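PDB 6WQV: endoglucanase from Ruminococcus champanellensis, which hydrolyses beta-1,4-glucan chains as a broad-specificity GH5 subfamily 4 endoglucanase, probably also acting on related plant polysaccharides such as xylan. Local coordinates for residues V210-A215 with L236-H241; I115-H120 with G161-R166. All coordinates share one frame; numbering follows the deposited sequence.

Contact 1 (V210-A215 with L236-H241). With GLC (alpha-D-glucopyranose), chain E.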
ATOM      1  N   VAL A 210       1.377   4.249   8.102  1.00 10.63           N
ATOM      2  CA  VAL A 210       1.620   5.597   7.589  1.00 10.08           C
ATOM      3  C   VAL A 210       2.858   5.600   6.704  1.00 10.07           C
ATOM      4  O   VAL A 210       3.860   4.939   7.024  1.00 11.97           O
ATOM      5  CB  VAL A 210       1.781   6.632   8.716  1.00 12.74           C
ATOM      6  CG1 VAL A 210       0.455   6.894   9.417  1.00 11.93           C
ATOM      7  CG2 VAL A 210       2.856   6.192   9.721  1.00 13.95           C
ATOM      8  N   PRO A 211       2.839   6.352   5.601  1.00 10.57           N
ATOM      9  CA  PRO A 211       4.038   6.447   4.756  1.00 10.57           C
ATOM     10  C   PRO A 211       4.927   7.621   5.107  1.00 11.57           C
ATOM     11  O   PRO A 211       4.459   8.612   5.673  1.00 12.36           O
ATOM     12  CB  PRO A 211       3.450   6.658   3.359  1.00 10.88           C
ATOM     13  CG  PRO A 211       2.244   7.535   3.660  1.00 11.95           C
ATOM     14  CD  PRO A 211       1.693   7.050   4.997  1.00 11.06           C
ATOM     15  N   THR A 212       6.204   7.525   4.751  1.00 11.27           N
ATOM     16  CA  THR A 212       7.048   8.694   4.616  1.00 10.12           C
ATOM     17  C   THR A 212       6.664   9.436   3.338  1.00 10.74           C
ATOM     18  O   THR A 212       5.790   9.007   2.572  1.00 11.36           O
ATOM     19  CB  THR A 212       8.492   8.238   4.489  1.00  9.92           C
ATOM     20  OG1 THR A 212       8.545   7.314   3.396  1.00 10.72           O
ATOM     21  CG2 THR A 212       8.981   7.541   5.758  1.00 12.98           C
ATOM     22  N   TYR A 213       7.338  10.560   3.093  1.00 11.23           N
ATOM     23  CA  TYR A 213       7.248  11.249   1.812  1.00 13.51           C
ATOM     24  C   TYR A 213       7.440  10.240   0.676  1.00 12.49           C
ATOM     25  O   TYR A 213       8.447   9.531   0.635  1.00 12.28           O
ATOM     26  CB  TYR A 213       8.308  12.369   1.728  1.00 13.70           C
ATOM     27  CG  TYR A 213       8.246  13.094   0.401  1.00 13.35           C
ATOM     28  CD1 TYR A 213       8.812  12.534  -0.732  1.00 14.52           C
ATOM     29  CD2 TYR A 213       7.570  14.301   0.262  1.00 14.70           C
ATOM     30  CE1 TYR A 213       8.718  13.149  -1.961  1.00 14.87           C
ATOM     31  CE2 TYR A 213       7.473  14.928  -0.969  1.00 12.42           C
ATOM     32  CZ  TYR A 213       8.045  14.345  -2.076  1.00 14.17           C
ATOM     33  OH  TYR A 213       7.953  14.965  -3.301  1.00 15.24           O
ATOM     34  N   ALA A 214       6.465  10.170  -0.232  1.00 11.89           N
ATOM     35  CA  ALA A 214       6.458   9.262  -1.391  1.00 12.97           C
ATOM     36  C   ALA A 214       6.648   7.792  -1.009  1.00 13.67           C
ATOM     37  O   ALA A 214       6.983   6.966  -1.871  1.00 12.85           O
ATOM     38  CB  ALA A 214       7.465   9.677  -2.469  1.00 13.73           C
ATOM     39  N   ALA A 215       6.402   7.446   0.251  1.00 12.11           N
ATOM     40  CA  ALA A 215       6.697   6.111   0.781  1.00 11.25           C
ATOM     41  C   ALA A 215       8.127   5.688   0.459  1.00 11.26           C
ATOM     42  O   ALA A 215       8.415   4.511   0.225  1.00 13.63           O
ATOM     43  CB  ALA A 215       5.691   5.068   0.288  1.00 12.79           C
ATOM     44  N   LEU A 236       1.546   1.499  15.457  1.00 14.04           N
ATOM     45  CA  LEU A 236       1.816   2.177  14.197  1.00 12.79           C
ATOM     46  C   LEU A 236       2.941   1.496  13.427  1.00 11.51           C
ATOM     47  O   LEU A 236       3.942   1.065  14.007  1.00 15.10           O
ATOM     48  CB  LEU A 236       2.177   3.649  14.423  1.00 14.07           C
ATOM     49  CG  LEU A 236       1.112   4.475  15.143  1.00 14.79           C
ATOM     50  CD1 LEU A 236       1.568   5.934  15.273  1.00 15.70           C
ATOM     51  CD2 LEU A 236      -0.233   4.409  14.453  1.00 15.88           C
ATOM     52  N   ILE A 237       2.763   1.440  12.106  1.00 10.91           N
ATOM     53  CA  ILE A 237       3.694   0.814  11.178  1.00 12.06           C
ATOM     54  C   ILE A 237       3.992   1.794  10.051  1.00 10.21           C
ATOM     55  O   ILE A 237       3.076   2.413   9.503  1.00 13.05           O
ATOM     56  CB  ILE A 237       3.067  -0.461  10.582  1.00 12.15           C
ATOM     57  CG1 ILE A 237       2.651  -1.439  11.679  1.00 13.34           C
ATOM     58  CG2 ILE A 237       4.016  -1.126   9.587  1.00 11.99           C
ATOM     59  CD1 ILE A 237       1.612  -2.455  11.209  1.00 14.54           C
ATOM     60  N   VAL A 238       5.255   1.896   9.672  1.00 11.32           N
ATOM     61  CA  VAL A 238       5.640   2.704   8.518  1.00 11.41           C
ATOM     62  C   VAL A 238       5.595   1.846   7.261  1.00 11.64           C
ATOM     63  O   VAL A 238       6.052   0.692   7.260  1.00 11.75           O
ATOM     64  CB  VAL A 238       7.034   3.323   8.719  1.00 11.89           C
ATOM     65  CG1 VAL A 238       7.498   4.017   7.439  1.00 13.28           C
ATOM     66  CG2 VAL A 238       7.012   4.304   9.894  1.00 13.03           C
ATOM     67  N   ASP A 239       5.059   2.410   6.181  1.00 11.78           N
ATOM     68  CA  ASP A 239       5.030   1.750   4.880  1.00 11.76           C
ATOM     69  C   ASP A 239       6.079   2.378   3.971  1.00 12.53           C
ATOM     70  O   ASP A 239       6.035   3.584   3.692  1.00 12.40           O
ATOM     71  CB  ASP A 239       3.656   1.837   4.212  1.00 11.08           C
ATOM     72  CG  ASP A 239       3.570   1.016   2.914  1.00 11.80           C
ATOM     73  OD1 ASP A 239       4.606   0.498   2.444  1.00 14.56           O
ATOM     74  OD2 ASP A 239       2.459   0.894   2.359  1.00 15.49           O
ATOM     75  N   ILE A 240       7.015   1.557   3.509  1.00 12.89           N
ATOM     76  CA  ILE A 240       7.995   1.930   2.505  1.00 10.68           C
ATOM     77  C   ILE A 240       7.710   1.103   1.256  1.00 12.10           C
ATOM     78  O   ILE A 240       7.572  -0.123   1.341  1.00 14.83           O
ATOM     79  CB  ILE A 240       9.423   1.658   3.005  1.00 11.92           C
ATOM     80  CG1 ILE A 240       9.761   2.516   4.236  1.00 13.19           C
ATOM     81  CG2 ILE A 240      10.418   1.861   1.872  1.00 13.37           C
ATOM     82  CD1 ILE A 240       9.651   4.021   4.040  1.00 14.10           C
ATOM     83  N   HIS A 241       7.617   1.761   0.102  1.00 10.78           N
ATOM     84  CA  HIS A 241       7.621   1.051  -1.175  1.00  8.92           C
ATOM     85  C   HIS A 241       9.067   0.993  -1.660  1.00 12.66           C
ATOM     86  O   HIS A 241       9.799   1.989  -1.597  1.00 13.09           O
ATOM     87  CB  HIS A 241       6.755   1.760  -2.218  1.00 11.15           C
ATOM     88  CG  HIS A 241       5.340   2.000  -1.782  1.00 10.46           C
ATOM     89  ND1 HIS A 241       4.403   2.589  -2.607  1.00 13.63           N
ATOM     90  CD2 HIS A 241       4.709   1.763  -0.611  1.00 12.55           C
ATOM     91  CE1 HIS A 241       3.259   2.705  -1.958  1.00 11.84           C
ATOM     92  NE2 HIS A 241       3.416   2.209  -0.745  1.00 11.76           N
TER
HETATM   93  C1  GLC E   1       3.611   3.228  -6.445  1.00 19.28           C
HETATM   94  C2  GLC E   1       2.099   3.256  -6.551  1.00 13.23           C
HETATM   95  C3  GLC E   1       1.415   2.321  -7.453  1.00 11.80           C
HETATM   96  C4  GLC E   1       2.130   2.243  -8.781  1.00 11.97           C
HETATM   97  C5  GLC E   1       3.522   1.731  -8.492  1.00 14.21           C
HETATM   98  C6  GLC E   1       4.334   1.372  -9.725  1.00 14.02           C
HETATM   99  O1  GLC E   1       4.152   2.435  -5.472  1.00 19.54           O
HETATM  100  O2  GLC E   1       1.579   3.189  -5.187  1.00 13.78           O
HETATM  101  O3  GLC E   1       0.045   2.836  -7.648  1.00 11.71           O
HETATM  102  O4  GLC E   1       1.400   1.377  -9.656  1.00 12.33           O
HETATM  103  O5  GLC E   1       4.267   2.776  -7.748  1.00 16.68           O
HETATM  104  O6  GLC E   1       4.567   2.462 -10.505  1.00 16.40           O
HETATM  105  O   HOH W   1       8.798   4.724  -2.782  0.52 18.93           O
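V210 and A215 supply the backbone atoms that hold 210-215 to 236-241. V210 N donates to I237 O at 2.9 Å. D239 N donates to V210 O at 2.9 Å. This two-way use of V210 is the parallel pairing of neighbouring barrel strands. Further on, H241 N bonds to A215 O at 2.9 Å. A type II turn makes this third bond possible. In it A215 N donates to T212 O, which brings A215 back alongside I240 and H241.

The side chain of A215 then meets H241. Its CB sits over the centre of the imidazole, 3.7 Å from the ring centroid and 14° off the normal, a CH-pi contact. H241 has CG beside its own backbone N (chi1 -55°), which lays the ring under A215 CB and carries ND1 to the sugar. ND1 and GLC O1 share a hydrogen bond of 2.9 Å. An alanine in place of H241 would probably leave GLC O1 without this partner and open a gap beneath A215 CB.

Beyond the ring, T212 packs against I240 and V238. I240 CD1 comes to 3.5 Å from T212 OG1, whose hydrogen bond goes to S216 O. V238 CG1 meets T212 CG2 at 4.2 Å, with the two side chains at about a right angle. F277 of helix 263-278 covers T212, V238 and I240. On the other face of the sheet D239 turns inward, and its OD1 accepts from G287 N.

The bonding passes from regular strand pairing to a turn whose A215 CB lies over one ring. H241 N is tied to A215 O. A215 CB over the face and GLC O1 at the edge are likely to limit how the ring of H241, a sugar-binding residue of the pocket, can turn.

Contact 2 (I115-H120 with G161-R166). Unlike the reference sequence in segment 161-166: Q164 (reference Glu). With GLC (alpha-D-glucopyranose), chain E; BGC (beta-D-glucopyranose), chain B.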
ATOM      1  N   ILE A 115      -5.136  -4.751   4.282  1.00  9.88           N
ATOM      2  CA  ILE A 115      -4.732  -3.357   4.433  1.00  9.36           C
ATOM      3  C   ILE A 115      -5.594  -2.539   3.486  1.00  8.87           C
ATOM      4  O   ILE A 115      -5.612  -2.796   2.278  1.00 10.27           O
ATOM      5  CB  ILE A 115      -3.246  -3.172   4.106  1.00 10.21           C
ATOM      6  CG1 ILE A 115      -2.380  -3.943   5.101  1.00 11.69           C
ATOM      7  CG2 ILE A 115      -2.872  -1.687   4.104  1.00 10.47           C
ATOM      8  CD1 ILE A 115      -1.015  -4.259   4.555  1.00 11.63           C
ATOM      9  N   LEU A 116      -6.315  -1.568   4.036  1.00  9.83           N
ATOM     10  CA  LEU A 116      -7.185  -0.672   3.285  1.00  9.29           C
ATOM     11  C   LEU A 116      -6.633   0.742   3.400  1.00  9.01           C
ATOM     12  O   LEU A 116      -6.369   1.208   4.515  1.00 10.29           O
ATOM     13  CB  LEU A 116      -8.592  -0.725   3.885  1.00 10.97           C
ATOM     14  CG  LEU A 116      -9.629   0.234   3.302  1.00 10.52           C
ATOM     15  CD1 LEU A 116      -9.865  -0.135   1.846  1.00 11.48           C
ATOM     16  CD2 LEU A 116     -10.916   0.197   4.085  1.00 11.72           C
ATOM     17  N   ASN A 117      -6.472   1.428   2.264  1.00  8.76           N
ATOM     18  CA  ASN A 117      -5.841   2.752   2.244  1.00  8.44           C
ATOM     19  C   ASN A 117      -6.701   3.775   1.504  1.00 11.00           C
ATOM     20  O   ASN A 117      -7.836   3.510   1.102  1.00 10.24           O
ATOM     21  CB  ASN A 117      -4.417   2.681   1.667  1.00  9.10           C
ATOM     22  CG  ASN A 117      -4.380   2.620   0.144  1.00 10.34           C
ATOM     23  OD1 ASN A 117      -5.403   2.704  -0.529  1.00 10.48           O
ATOM     24  ND2 ASN A 117      -3.172   2.482  -0.407  1.00 10.24           N
ATOM     25  N   ILE A 118      -6.154   4.993   1.393  1.00 10.34           N
ATOM     26  CA  ILE A 118      -6.481   5.934   0.326  1.00  9.96           C
ATOM     27  C   ILE A 118      -5.261   5.990  -0.591  1.00  9.70           C
ATOM     28  O   ILE A 118      -4.118   5.942  -0.115  1.00 11.46           O
ATOM     29  CB  ILE A 118      -6.908   7.328   0.831  1.00 11.10           C
ATOM     30  CG1 ILE A 118      -5.741   8.160   1.366  1.00 12.45           C
ATOM     31  CG2 ILE A 118      -7.975   7.216   1.920  1.00 11.45           C
ATOM     32  CD1 ILE A 118      -6.172   9.538   1.888  1.00 14.03           C
ATOM     33  N   HIS A 119      -5.494   6.039  -1.909  1.00  9.62           N
ATOM     34  CA  HIS A 119      -4.424   5.747  -2.852  1.00  9.50           C
ATOM     35  C   HIS A 119      -4.135   6.956  -3.730  1.00 11.59           C
ATOM     36  O   HIS A 119      -3.367   7.839  -3.324  1.00 12.64           O
ATOM     37  CB  HIS A 119      -4.700   4.434  -3.602  1.00  9.88           C
ATOM     38  CG  HIS A 119      -3.469   3.784  -4.150  1.00 10.03           C
ATOM     39  ND1 HIS A 119      -2.642   2.991  -3.379  1.00 11.24           N
ATOM     40  CD2 HIS A 119      -2.919   3.811  -5.387  1.00 11.13           C
ATOM     41  CE1 HIS A 119      -1.643   2.554  -4.122  1.00 10.00           C
ATOM     42  NE2 HIS A 119      -1.789   3.036  -5.345  1.00 10.91           N
ATOM     43  N   HIS A 120      -4.665   7.021  -4.950  1.00 12.17           N
ATOM     44  CA  HIS A 120      -4.311   8.104  -5.868  1.00 10.71           C
ATOM     45  C   HIS A 120      -5.171   9.343  -5.596  1.00 12.86           C
ATOM     46  O   HIS A 120      -6.053   9.718  -6.373  1.00 14.06           O
ATOM     47  CB  HIS A 120      -4.459   7.662  -7.316  1.00 10.79           C
ATOM     48  CG  HIS A 120      -3.503   6.593  -7.743  1.00 11.99           C
ATOM     49  ND1 HIS A 120      -2.152   6.646  -7.479  1.00 12.56           N
ATOM     50  CD2 HIS A 120      -3.702   5.459  -8.461  1.00 11.40           C
ATOM     51  CE1 HIS A 120      -1.558   5.587  -7.998  1.00 12.15           C
ATOM     52  NE2 HIS A 120      -2.478   4.850  -8.602  1.00 12.14           N
ATOM     53  N   GLY A 161      -3.091   5.319   6.089  1.00  9.03           N
ATOM     54  CA  GLY A 161      -3.706   6.639   5.976  1.00 11.18           C
ATOM     55  C   GLY A 161      -3.520   7.338   4.641  1.00 11.75           C
ATOM     56  O   GLY A 161      -4.372   8.138   4.238  1.00 11.89           O
ATOM     57  N   MET A 162      -2.401   7.081   3.961  1.00 10.71           N
ATOM     58  CA  MET A 162      -2.087   7.678   2.673  1.00 10.69           C
ATOM     59  C   MET A 162      -1.179   6.702   1.941  1.00 10.33           C
ATOM     60  O   MET A 162      -0.643   5.764   2.538  1.00 11.03           O
ATOM     61  CB  MET A 162      -1.335   9.005   2.815  1.00 14.34           C
ATOM     62  CG  MET A 162      -2.105  10.101   3.509  1.00 15.88           C
ATOM     63  SD  MET A 162      -1.135  11.600   3.633  1.00 14.21           S
ATOM     64  CE  MET A 162      -0.038  11.193   4.980  1.00 17.57           C
ATOM     65  N   ASN A 163      -0.977   6.946   0.649  1.00 11.57           N
ATOM     66  CA  ASN A 163      -0.136   6.072  -0.162  1.00 10.24           C
ATOM     67  C   ASN A 163       1.249   6.659  -0.399  1.00  9.28           C
ATOM     68  O   ASN A 163       2.216   6.239   0.244  1.00 10.55           O
ATOM     69  CB  ASN A 163      -0.824   5.761  -1.487  1.00  8.96           C
ATOM     70  CG  ASN A 163      -0.008   4.848  -2.371  1.00 10.29           C
ATOM     71  OD1 ASN A 163       0.513   3.835  -1.909  1.00 10.69           O
ATOM     72  ND2 ASN A 163       0.122   5.218  -3.641  1.00 11.86           N
ATOM     73  N   GLN A 164       1.354   7.607  -1.326  1.00 10.92           N
ATOM     74  CA  GLN A 164       2.630   8.218  -1.701  1.00 12.37           C
ATOM     75  C   GLN A 164       2.489   9.731  -1.756  1.00 12.77           C
ATOM     76  O   GLN A 164       2.647  10.346  -2.814  1.00 12.59           O
ATOM     77  CB  GLN A 164       3.109   7.683  -3.049  1.00 12.84           C
ATOM     78  CG  GLN A 164       3.649   6.293  -2.992  1.00 13.98           C
ATOM     79  CD  GLN A 164       4.362   5.911  -4.262  1.00 14.94           C
ATOM     80  OE1 GLN A 164       3.827   6.066  -5.361  1.00 15.95           O
ATOM     81  NE2 GLN A 164       5.597   5.436  -4.125  1.00 17.35           N
ATOM     82  N   PRO A 165       2.188  10.367  -0.623  1.00 11.17           N
ATOM     83  CA  PRO A 165       2.059  11.832  -0.623  1.00 12.26           C
ATOM     84  C   PRO A 165       3.354  12.484  -1.088  1.00 13.20           C
ATOM     85  O   PRO A 165       4.448  12.110  -0.658  1.00 12.96           O
ATOM     86  CB  PRO A 165       1.752  12.155   0.842  1.00 12.65           C
ATOM     87  CG  PRO A 165       2.380  11.021   1.612  1.00 12.16           C
ATOM     88  CD  PRO A 165       2.147   9.803   0.734  1.00 10.92           C
ATOM     89  N   ARG A 166       3.228  13.461  -1.982  1.00 12.31           N
ATOM     90  CA  ARG A 166       4.409  13.995  -2.647  1.00 11.92           C
ATOM     91  C   ARG A 166       4.050  15.281  -3.380  1.00 14.17           C
ATOM     92  O   ARG A 166       2.881  15.663  -3.474  1.00 15.18           O
ATOM     93  CB  ARG A 166       4.971  12.964  -3.626  1.00 14.55           C
ATOM     94  CG  ARG A 166       4.065  12.735  -4.829  1.00 17.65           C
ATOM     95  CD  ARG A 166       4.476  11.510  -5.608  1.00 17.88           C
ATOM     96  NE  ARG A 166       3.651  11.289  -6.794  1.00 17.82           N
ATOM     97  CZ  ARG A 166       2.518  10.597  -6.798  1.00 18.56           C
ATOM     98  NH1 ARG A 166       2.054  10.066  -5.680  1.00 19.29           N
ATOM     99  NH2 ARG A 166       1.844  10.436  -7.933  1.00 20.49           N
TER
HETATM  100  C1  GLC E   1       3.611   3.228  -6.445  1.00 19.28           C
HETATM  101  C2  GLC E   1       2.099   3.256  -6.551  1.00 13.23           C
HETATM  102  C3  GLC E   1       1.415   2.321  -7.453  1.00 11.80           C
HETATM  103  C4  GLC E   1       2.130   2.243  -8.781  1.00 11.97           C
HETATM  104  C5  GLC E   1       3.522   1.731  -8.492  1.00 14.21           C
HETATM  105  C6  GLC E   1       4.334   1.372  -9.725  1.00 14.02           C
HETATM  106  O1  GLC E   1       4.152   2.435  -5.472  1.00 19.54           O
HETATM  107  O2  GLC E   1       1.579   3.189  -5.187  1.00 13.78           O
HETATM  108  O3  GLC E   1       0.045   2.836  -7.648  1.00 11.71           O
HETATM  109  O4  GLC E   1       1.400   1.377  -9.656  1.00 12.33           O
HETATM  110  O5  GLC E   1       4.267   2.776  -7.748  1.00 16.68           O
HETATM  111  O6  GLC E   1       4.567   2.462 -10.505  1.00 16.40           O
HETATM  112  C2  BGC B   2       0.886   0.872 -11.908  1.00 12.32           C
HETATM  113  C3  BGC B   2       0.671   1.475 -13.258  1.00 12.77           C
HETATM  114  C4  BGC B   2      -0.282   2.642 -13.221  1.00 14.81           C
HETATM  115  C5  BGC B   2       0.162   3.683 -12.217  1.00 14.28           C
HETATM  116  C6  BGC B   2      -0.798   4.807 -11.987  1.00 14.02           C
HETATM  117  C1  BGC B   2       1.339   1.916 -10.896  1.00 13.71           C
HETATM  118  O2  BGC B   2       1.872  -0.188 -11.976  1.00 13.21           O
HETATM  119  O3  BGC B   2       0.148   0.433 -14.157  1.00 14.48           O
HETATM  120  O4  BGC B   2      -0.285   3.329 -14.528  1.00 17.94           O
HETATM  121  O5  BGC B   2       0.353   3.034 -10.890  1.00 13.62           O
HETATM  122  O6  BGC B   2      -0.178   5.813 -11.179  1.00 19.75           O
HETATM  123  O   HOH W   2      -0.481   9.163  -3.007  0.76 13.40           O
HETATM  124  O   HOH W   3      -2.506   8.807  -0.718  1.00 13.97           O
HETATM  125  O   HOH W   4      -0.521   7.566  -5.328  1.00 17.49           O
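H119 and N163 each hold CG anti to the backbone N (chi1 -157° and -180°), and this brings imidazole and carboxamide together. The two planes are stacked, 23° apart. N163 ND2 lies over one face of the ring, offset toward its rim, at 3.2 Å from H119 CE1. The same two side chains grip one sugar. H119 NE2 bonds to GLC O3 at 3.0 Å, and N163 ND2 donates to GLC O2 at 2.9 Å.

Second-shell residues fix both groups. N117 ND2 donates to H119 ND1 at 3.1 Å, in the plane of the ring, while N117 OD1 is held by V78 N. R75 NH2 donates to N163 OD1. The amide therefore has its oxygen engaged by the arginine and its nitrogen turned to the sugar.

Water joins the backbones here. Water 3 accepts from N163 N at 2.8 Å and donates to H119 O. Water 2 links Q164 N to the same carbonyl. Away from the sugar, I118 CG1 lies against G161 O at 3.2 Å, and I118 CD1 makes a loose apolar contact with M162 CG. G161 O accepts from W143 NE1 of helix 129-149, which also packs on I118.

Q164 stands where the reference sequence has glutamate. Its OE1 is 3.0 Å from GLC C1. In GH5 enzymes the Asn-Glu pair after the fourth barrel strand carries the acid/base, and the position of Q164 is consistent with that role for the natural glutamate. Two neighbouring hydroxyls are thus held from one side-chain stack, which is likely to orient the ring with its C1 beside the Q164 carboxamide.

Both contacts belong to one eight-stranded parallel TIM barrel, and their centres lie about 9 Å apart. Both segments of contact 2 precede those of contact 1 along the chain. Contact 2 joins the end region of strand 113-117 and what follows to the loop after strand 157-160. Contact 1 joins strands 208-211 and 236-241, so the contacts follow the third to sixth strands or a loop after one. The segments also touch directly. A214 N probably bonds to P165 O at 2.8 Å, and H241 CE1 packs on N163 OD1 at 3.0 Å. Both contacts reach the same GLC from the C-terminal ends of the strands. Together they line a continuous part of the sugar-binding pocket.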